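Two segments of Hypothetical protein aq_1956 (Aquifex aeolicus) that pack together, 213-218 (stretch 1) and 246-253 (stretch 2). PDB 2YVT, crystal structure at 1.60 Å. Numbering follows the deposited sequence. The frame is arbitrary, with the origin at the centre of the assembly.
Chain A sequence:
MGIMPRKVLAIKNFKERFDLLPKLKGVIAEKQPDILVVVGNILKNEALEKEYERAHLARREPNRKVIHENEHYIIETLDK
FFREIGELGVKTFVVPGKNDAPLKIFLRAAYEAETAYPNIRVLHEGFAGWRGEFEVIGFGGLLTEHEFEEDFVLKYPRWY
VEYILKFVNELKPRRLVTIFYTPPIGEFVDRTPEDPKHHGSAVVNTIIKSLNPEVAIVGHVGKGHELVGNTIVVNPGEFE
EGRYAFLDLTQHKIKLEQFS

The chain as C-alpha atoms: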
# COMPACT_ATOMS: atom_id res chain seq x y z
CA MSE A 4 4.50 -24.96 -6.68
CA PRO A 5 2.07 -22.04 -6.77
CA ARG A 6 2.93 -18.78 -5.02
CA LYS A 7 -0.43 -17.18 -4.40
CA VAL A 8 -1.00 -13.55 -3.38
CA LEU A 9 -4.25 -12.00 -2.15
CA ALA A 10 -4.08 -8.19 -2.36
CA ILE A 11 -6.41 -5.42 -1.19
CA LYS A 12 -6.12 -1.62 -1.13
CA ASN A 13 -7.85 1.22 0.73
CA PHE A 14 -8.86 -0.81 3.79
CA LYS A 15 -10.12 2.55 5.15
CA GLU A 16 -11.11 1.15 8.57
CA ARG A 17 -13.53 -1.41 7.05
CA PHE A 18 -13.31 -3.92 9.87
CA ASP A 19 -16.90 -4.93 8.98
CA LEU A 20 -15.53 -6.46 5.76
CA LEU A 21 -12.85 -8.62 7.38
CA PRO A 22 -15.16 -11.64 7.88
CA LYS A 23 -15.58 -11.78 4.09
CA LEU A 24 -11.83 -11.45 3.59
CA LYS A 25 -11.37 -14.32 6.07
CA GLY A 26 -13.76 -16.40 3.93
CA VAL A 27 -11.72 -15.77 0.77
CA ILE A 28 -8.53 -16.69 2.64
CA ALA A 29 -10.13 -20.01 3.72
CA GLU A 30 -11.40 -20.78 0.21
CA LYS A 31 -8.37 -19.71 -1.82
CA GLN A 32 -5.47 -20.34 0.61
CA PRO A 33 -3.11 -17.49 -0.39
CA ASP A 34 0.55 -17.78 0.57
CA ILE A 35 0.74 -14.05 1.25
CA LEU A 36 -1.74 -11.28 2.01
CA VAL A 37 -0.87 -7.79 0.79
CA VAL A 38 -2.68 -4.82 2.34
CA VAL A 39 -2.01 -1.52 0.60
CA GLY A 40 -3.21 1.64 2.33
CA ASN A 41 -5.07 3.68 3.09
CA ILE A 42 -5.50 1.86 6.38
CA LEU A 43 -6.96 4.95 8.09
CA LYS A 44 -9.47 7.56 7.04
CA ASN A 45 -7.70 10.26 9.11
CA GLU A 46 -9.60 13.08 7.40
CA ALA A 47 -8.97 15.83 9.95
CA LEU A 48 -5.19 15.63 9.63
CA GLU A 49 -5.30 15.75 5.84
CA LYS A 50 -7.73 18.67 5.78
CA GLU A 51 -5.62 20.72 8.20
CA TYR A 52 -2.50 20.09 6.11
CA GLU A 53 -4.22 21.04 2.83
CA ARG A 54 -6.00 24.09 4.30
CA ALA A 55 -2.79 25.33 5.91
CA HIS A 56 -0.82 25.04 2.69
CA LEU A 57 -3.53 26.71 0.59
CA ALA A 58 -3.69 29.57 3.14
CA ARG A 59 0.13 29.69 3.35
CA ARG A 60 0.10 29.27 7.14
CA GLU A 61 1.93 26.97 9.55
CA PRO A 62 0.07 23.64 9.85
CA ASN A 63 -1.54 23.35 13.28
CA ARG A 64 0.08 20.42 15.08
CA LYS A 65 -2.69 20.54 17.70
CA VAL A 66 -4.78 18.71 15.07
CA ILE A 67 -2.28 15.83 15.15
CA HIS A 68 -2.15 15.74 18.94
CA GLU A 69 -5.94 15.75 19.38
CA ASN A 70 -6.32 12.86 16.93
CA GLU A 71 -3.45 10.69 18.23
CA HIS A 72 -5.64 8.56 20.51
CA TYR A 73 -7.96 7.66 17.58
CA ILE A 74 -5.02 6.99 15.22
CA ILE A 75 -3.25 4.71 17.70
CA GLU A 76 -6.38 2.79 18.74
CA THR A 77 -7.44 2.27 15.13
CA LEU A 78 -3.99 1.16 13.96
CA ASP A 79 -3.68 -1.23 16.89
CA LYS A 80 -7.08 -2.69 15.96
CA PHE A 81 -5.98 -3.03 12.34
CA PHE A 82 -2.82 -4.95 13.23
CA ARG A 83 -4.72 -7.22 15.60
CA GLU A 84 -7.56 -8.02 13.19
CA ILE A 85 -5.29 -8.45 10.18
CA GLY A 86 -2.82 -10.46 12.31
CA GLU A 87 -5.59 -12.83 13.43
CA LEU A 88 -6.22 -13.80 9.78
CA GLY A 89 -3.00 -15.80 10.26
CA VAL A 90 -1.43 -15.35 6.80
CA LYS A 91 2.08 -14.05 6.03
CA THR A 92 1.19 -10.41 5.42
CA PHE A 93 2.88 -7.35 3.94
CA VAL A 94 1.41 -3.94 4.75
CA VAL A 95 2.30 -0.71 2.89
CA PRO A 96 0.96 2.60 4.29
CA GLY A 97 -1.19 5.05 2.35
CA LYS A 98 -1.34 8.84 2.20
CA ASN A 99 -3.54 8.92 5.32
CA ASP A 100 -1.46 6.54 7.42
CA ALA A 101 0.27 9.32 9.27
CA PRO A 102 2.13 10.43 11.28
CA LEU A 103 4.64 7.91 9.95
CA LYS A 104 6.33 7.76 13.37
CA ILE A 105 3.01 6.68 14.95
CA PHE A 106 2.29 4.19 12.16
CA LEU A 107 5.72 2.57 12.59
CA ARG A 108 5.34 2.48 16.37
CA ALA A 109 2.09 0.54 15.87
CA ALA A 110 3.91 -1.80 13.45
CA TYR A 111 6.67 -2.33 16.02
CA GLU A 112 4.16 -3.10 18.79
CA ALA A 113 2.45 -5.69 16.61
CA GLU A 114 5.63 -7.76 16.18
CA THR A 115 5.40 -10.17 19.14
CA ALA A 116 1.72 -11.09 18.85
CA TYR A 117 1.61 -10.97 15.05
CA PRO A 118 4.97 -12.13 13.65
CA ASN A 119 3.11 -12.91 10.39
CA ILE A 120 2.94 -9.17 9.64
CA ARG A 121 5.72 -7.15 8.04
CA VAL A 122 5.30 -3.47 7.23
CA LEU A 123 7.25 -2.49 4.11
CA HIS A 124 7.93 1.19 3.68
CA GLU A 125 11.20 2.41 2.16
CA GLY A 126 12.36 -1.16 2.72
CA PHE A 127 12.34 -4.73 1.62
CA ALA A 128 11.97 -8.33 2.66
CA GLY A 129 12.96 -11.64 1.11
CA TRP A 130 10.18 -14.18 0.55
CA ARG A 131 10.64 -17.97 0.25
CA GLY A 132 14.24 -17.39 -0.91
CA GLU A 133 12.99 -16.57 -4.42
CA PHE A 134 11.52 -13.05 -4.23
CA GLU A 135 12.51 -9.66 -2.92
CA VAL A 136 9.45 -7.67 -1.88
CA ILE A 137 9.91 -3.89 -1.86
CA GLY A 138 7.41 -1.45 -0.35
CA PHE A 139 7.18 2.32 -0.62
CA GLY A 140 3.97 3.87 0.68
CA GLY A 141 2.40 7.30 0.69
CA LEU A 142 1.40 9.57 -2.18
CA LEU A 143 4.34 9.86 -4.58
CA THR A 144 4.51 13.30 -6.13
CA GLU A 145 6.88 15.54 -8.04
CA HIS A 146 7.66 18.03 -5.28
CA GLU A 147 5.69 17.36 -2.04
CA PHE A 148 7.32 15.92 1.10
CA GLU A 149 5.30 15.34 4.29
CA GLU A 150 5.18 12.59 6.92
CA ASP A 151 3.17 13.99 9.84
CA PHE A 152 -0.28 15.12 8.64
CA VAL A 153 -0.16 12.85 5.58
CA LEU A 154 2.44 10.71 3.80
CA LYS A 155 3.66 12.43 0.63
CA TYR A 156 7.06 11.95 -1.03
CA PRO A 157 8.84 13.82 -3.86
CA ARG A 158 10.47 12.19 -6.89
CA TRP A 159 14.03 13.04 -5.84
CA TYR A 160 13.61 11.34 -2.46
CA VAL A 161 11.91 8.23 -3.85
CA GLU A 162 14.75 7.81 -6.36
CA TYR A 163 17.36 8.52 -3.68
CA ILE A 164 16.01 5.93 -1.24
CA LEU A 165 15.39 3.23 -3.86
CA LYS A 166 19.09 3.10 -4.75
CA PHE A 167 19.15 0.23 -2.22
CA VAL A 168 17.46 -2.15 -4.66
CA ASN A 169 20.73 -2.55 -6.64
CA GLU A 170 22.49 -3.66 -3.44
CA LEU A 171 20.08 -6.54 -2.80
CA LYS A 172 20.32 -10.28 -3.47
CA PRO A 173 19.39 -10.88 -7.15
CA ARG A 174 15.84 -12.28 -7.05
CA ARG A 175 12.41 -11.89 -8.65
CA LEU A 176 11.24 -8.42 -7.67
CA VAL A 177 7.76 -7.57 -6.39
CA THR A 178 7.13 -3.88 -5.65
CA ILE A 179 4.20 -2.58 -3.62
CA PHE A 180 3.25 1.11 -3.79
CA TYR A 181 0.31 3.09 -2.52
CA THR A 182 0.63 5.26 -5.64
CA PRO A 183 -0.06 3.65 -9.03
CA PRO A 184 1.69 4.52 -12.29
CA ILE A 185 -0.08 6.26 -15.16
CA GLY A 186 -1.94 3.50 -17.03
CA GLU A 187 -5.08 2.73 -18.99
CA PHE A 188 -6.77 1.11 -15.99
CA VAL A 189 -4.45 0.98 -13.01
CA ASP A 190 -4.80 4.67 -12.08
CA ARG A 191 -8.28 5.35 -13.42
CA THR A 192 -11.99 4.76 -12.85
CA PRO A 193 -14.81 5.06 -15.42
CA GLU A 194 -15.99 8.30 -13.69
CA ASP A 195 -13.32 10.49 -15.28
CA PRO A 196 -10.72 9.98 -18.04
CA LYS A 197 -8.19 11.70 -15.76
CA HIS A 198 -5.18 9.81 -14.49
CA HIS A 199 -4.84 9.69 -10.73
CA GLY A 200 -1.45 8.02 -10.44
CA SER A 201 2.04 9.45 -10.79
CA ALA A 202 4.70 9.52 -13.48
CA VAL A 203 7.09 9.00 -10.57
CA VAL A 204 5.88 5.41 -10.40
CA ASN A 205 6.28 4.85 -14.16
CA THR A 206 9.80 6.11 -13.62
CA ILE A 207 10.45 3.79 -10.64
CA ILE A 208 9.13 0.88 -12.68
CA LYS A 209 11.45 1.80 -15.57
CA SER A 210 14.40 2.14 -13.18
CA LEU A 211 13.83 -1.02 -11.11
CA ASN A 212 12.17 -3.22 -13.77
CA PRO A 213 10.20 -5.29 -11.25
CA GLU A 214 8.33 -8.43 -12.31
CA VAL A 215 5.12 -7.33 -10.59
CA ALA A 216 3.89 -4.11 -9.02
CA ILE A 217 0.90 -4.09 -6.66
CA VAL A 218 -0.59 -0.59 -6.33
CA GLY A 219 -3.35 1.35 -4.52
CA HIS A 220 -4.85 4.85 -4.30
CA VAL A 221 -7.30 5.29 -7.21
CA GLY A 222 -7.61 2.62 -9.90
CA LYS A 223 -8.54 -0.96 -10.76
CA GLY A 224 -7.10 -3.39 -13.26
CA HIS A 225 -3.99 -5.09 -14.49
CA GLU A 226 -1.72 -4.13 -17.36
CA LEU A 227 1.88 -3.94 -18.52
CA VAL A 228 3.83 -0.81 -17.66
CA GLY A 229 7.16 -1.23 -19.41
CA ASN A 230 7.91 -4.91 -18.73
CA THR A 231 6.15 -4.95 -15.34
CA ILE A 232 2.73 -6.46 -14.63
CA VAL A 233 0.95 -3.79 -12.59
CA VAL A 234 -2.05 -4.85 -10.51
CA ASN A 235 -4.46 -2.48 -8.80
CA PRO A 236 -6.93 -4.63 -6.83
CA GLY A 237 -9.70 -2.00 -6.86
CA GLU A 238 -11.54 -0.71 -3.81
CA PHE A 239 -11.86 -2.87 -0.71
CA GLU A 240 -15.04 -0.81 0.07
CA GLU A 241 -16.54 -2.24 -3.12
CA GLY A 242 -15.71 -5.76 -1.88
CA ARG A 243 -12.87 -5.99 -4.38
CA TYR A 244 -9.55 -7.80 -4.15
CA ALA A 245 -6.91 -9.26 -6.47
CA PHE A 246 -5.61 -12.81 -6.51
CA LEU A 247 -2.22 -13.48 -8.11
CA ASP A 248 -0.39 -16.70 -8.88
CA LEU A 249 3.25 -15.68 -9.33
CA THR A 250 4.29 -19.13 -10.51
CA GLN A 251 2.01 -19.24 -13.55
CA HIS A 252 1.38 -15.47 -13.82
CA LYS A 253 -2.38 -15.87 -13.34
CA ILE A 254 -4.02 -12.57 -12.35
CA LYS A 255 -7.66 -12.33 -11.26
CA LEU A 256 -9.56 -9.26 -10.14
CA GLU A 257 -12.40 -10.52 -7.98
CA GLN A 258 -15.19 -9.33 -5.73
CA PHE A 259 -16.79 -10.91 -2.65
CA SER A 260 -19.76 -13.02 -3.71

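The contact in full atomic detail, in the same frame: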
# COMPACT_ATOMS: atom_id res chain seq x y z
N PRO A 213 10.69 -4.18 -12.07
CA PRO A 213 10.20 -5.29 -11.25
C PRO A 213 9.33 -6.23 -12.07
O PRO A 213 8.78 -5.84 -13.11
CB PRO A 213 9.34 -4.59 -10.19
CG PRO A 213 8.92 -3.31 -10.80
CD PRO A 213 9.99 -2.91 -11.77
N GLU A 214 9.21 -7.47 -11.62
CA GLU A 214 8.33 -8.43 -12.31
C GLU A 214 6.86 -8.04 -12.15
O GLU A 214 6.09 -8.10 -13.11
CB GLU A 214 8.54 -9.83 -11.75
CG GLU A 214 7.89 -10.92 -12.58
CD GLU A 214 8.15 -12.29 -12.02
OE1 GLU A 214 9.28 -12.54 -11.54
OE2 GLU A 214 7.23 -13.13 -12.04
N VAL A 215 6.50 -7.65 -10.94
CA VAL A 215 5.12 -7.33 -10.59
C VAL A 215 5.12 -6.08 -9.71
O VAL A 215 6.02 -5.89 -8.87
CB VAL A 215 4.44 -8.50 -9.83
CG1 VAL A 215 3.01 -8.14 -9.40
CG2 VAL A 215 4.45 -9.78 -10.67
N ALA A 216 4.13 -5.23 -9.92
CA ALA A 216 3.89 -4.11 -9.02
C ALA A 216 2.44 -4.16 -8.56
O ALA A 216 1.53 -4.26 -9.38
CB ALA A 216 4.21 -2.78 -9.70
N ILE A 217 2.24 -4.12 -7.24
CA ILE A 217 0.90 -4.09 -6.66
C ILE A 217 0.68 -2.66 -6.15
O ILE A 217 1.52 -2.13 -5.43
CB ILE A 217 0.75 -5.12 -5.52
CG1 ILE A 217 0.97 -6.54 -6.05
CG2 ILE A 217 -0.62 -4.97 -4.85
CD1 ILE A 217 1.17 -7.60 -4.98
N VAL A 218 -0.42 -2.04 -6.55
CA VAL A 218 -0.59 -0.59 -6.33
C VAL A 218 -1.98 -0.25 -5.78
O VAL A 218 -2.90 -1.06 -5.88
CB VAL A 218 -0.27 0.23 -7.62
CG1 VAL A 218 1.22 0.05 -8.04
CG2 VAL A 218 -1.21 -0.17 -8.76
N PHE A 246 -6.23 -11.55 -6.85
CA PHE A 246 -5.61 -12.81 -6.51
C PHE A 246 -4.59 -13.15 -7.59
O PHE A 246 -4.94 -13.25 -8.77
CB PHE A 246 -6.66 -13.92 -6.35
CG PHE A 246 -6.20 -15.06 -5.50
CD1 PHE A 246 -6.32 -15.02 -4.11
CD2 PHE A 246 -5.63 -16.18 -6.08
CE1 PHE A 246 -5.88 -16.08 -3.32
CE2 PHE A 246 -5.18 -17.26 -5.30
CZ PHE A 246 -5.31 -17.20 -3.92
N LEU A 247 -3.33 -13.30 -7.19
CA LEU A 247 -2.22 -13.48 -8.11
C LEU A 247 -1.58 -14.84 -7.88
O LEU A 247 -1.40 -15.25 -6.74
CB LEU A 247 -1.17 -12.38 -7.92
CG LEU A 247 -1.47 -10.87 -8.01
CD1 LEU A 247 -2.25 -10.33 -6.81
CD2 LEU A 247 -0.17 -10.11 -8.15
N ASP A 248 -1.26 -15.54 -8.96
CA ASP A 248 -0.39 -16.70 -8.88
C ASP A 248 0.91 -16.33 -9.58
O ASP A 248 0.96 -16.21 -10.80
CB ASP A 248 -1.05 -17.92 -9.54
CG ASP A 248 -0.24 -19.19 -9.36
OD1 ASP A 248 0.99 -19.09 -9.23
OD2 ASP A 248 -0.85 -20.29 -9.31
N LEU A 249 1.97 -16.13 -8.80
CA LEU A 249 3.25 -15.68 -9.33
C LEU A 249 3.99 -16.77 -10.09
O LEU A 249 4.89 -16.47 -10.88
CB LEU A 249 4.14 -15.12 -8.22
CG LEU A 249 3.56 -13.97 -7.38
CD1 LEU A 249 4.61 -13.46 -6.41
CD2 LEU A 249 3.04 -12.85 -8.26
N THR A 250 3.62 -18.02 -9.84
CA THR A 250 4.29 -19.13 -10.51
C THR A 250 3.86 -19.23 -11.97
O THR A 250 4.70 -19.36 -12.87
CB THR A 250 4.04 -20.46 -9.78
OG1 THR A 250 4.53 -20.34 -8.44
CG2 THR A 250 4.76 -21.62 -10.47
N GLN A 251 2.55 -19.14 -12.20
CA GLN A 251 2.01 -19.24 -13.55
C GLN A 251 1.56 -17.90 -14.13
O GLN A 251 1.03 -17.87 -15.24
CB GLN A 251 0.87 -20.25 -13.59
CG GLN A 251 1.35 -21.68 -13.46
CD GLN A 251 0.36 -22.67 -14.02
OE1 GLN A 251 -0.63 -23.02 -13.37
NE2 GLN A 251 0.63 -23.15 -15.24
N HIS A 252 1.79 -16.82 -13.40
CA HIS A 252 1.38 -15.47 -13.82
C HIS A 252 -0.12 -15.39 -14.14
O HIS A 252 -0.53 -14.80 -15.14
CB HIS A 252 2.24 -14.95 -14.97
CG HIS A 252 3.53 -14.34 -14.52
ND1 HIS A 252 4.60 -15.10 -14.09
CD2 HIS A 252 3.93 -13.05 -14.43
CE1 HIS A 252 5.59 -14.30 -13.75
NE2 HIS A 252 5.21 -13.05 -13.95
N LYS A 253 -0.93 -16.00 -13.27
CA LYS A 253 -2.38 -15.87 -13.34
C LYS A 253 -2.78 -14.67 -12.49
O LYS A 253 -2.40 -14.58 -11.33
CB LYS A 253 -3.05 -17.15 -12.83
CG LYS A 253 -2.76 -18.41 -13.65
CD LYS A 253 -3.60 -19.58 -13.17
CE LYS A 253 -3.24 -20.86 -13.90
NZ LYS A 253 -4.02 -22.03 -13.40

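The contact between 213-218 and 246-253 is a small one made mainly by side chains, in which a few aliphatic groups meet in the interior and one carboxylate meets an imidazole edge at the outer end. It illustrates a general principle: stretches remote in sequence can pack through side chains with no hydrogen bond passing between them. The surface buried is modest, 226 Å² over both sides.

The backbones stay well apart. Even at the nearest pairing, the CA of Val215 and the CA of Leu249 lie 8.6 Å from each other, too far for the two chains to be paired as neighbouring strands of one sheet, and the space between them is filled by side chains. Along the strand of the first stretch, alternation accounts for which residues face the second. Val215 and Ile217 direct their CA-to-CB bonds toward it, while Ala216, between them, points away and makes no contact; Glu214 points toward it as well, from just before the strand. Leu247 answers from the strand at 246-248, with its CA-to-CB bond also directed toward its partner, whereas its neighbours Phe246 and Asp248 are out of reach.

Leu247 is the hub of the apolar cluster. Its CD2 methyl lies 3.9 Å from CG1 of Val215 and 4.3 Å from CD1 of Ile217, so a single methyl touches both inward-facing residues of the opposing strand. Val215 in turn spans two leucines: its other methyl, CG2, comes within 4.1 Å of CD2 of Leu249. The CA-to-CB bond of Leu249 runs sideways, but its m,t rotamer brings the end of the side chain nearer to the valine. All four residues are buried, and these van der Waals distances are those expected where hydrocarbon surfaces withdraw from solvent together.

Beyond the strand, the second stretch reverses direction in a tight turn that is stabilised from within. Backbone hydrogen bonds join Asp248 N to Lys253 O (2.8 Å) and Lys253 N to Asp248 O (3.1 Å), closing the hairpin. The Asp248 side chain also serves the turn: its OD1 accepts a hydrogen bond from Thr250 N at 2.9 Å and a weak one from Gln251 N at 3.4 Å. His252, with positive phi (55°), sits within this loop, and although its CA-to-CB bond is directed sideways, its ring reaches back to the first stretch.

There it meets Glu214, whose t,t side chain carries the carboxylate to the imidazole. OE2 of Glu214 lies near the ring plane, at its edge, 2.6 Å from His252 CE1 and 2.8 Å from His252 NE2. The approach to CE1 is unusually short for oxygen and carbon, a close polar contact. Proximity is not bonding, however: the angle at NE2 is poor, and the pair does not qualify as a hydrogen bond. Both carboxylate oxygens are hydrogen-bonded elsewhere in the structure. The example thus separates a buried aliphatic cluster from a close polar approach at its margin.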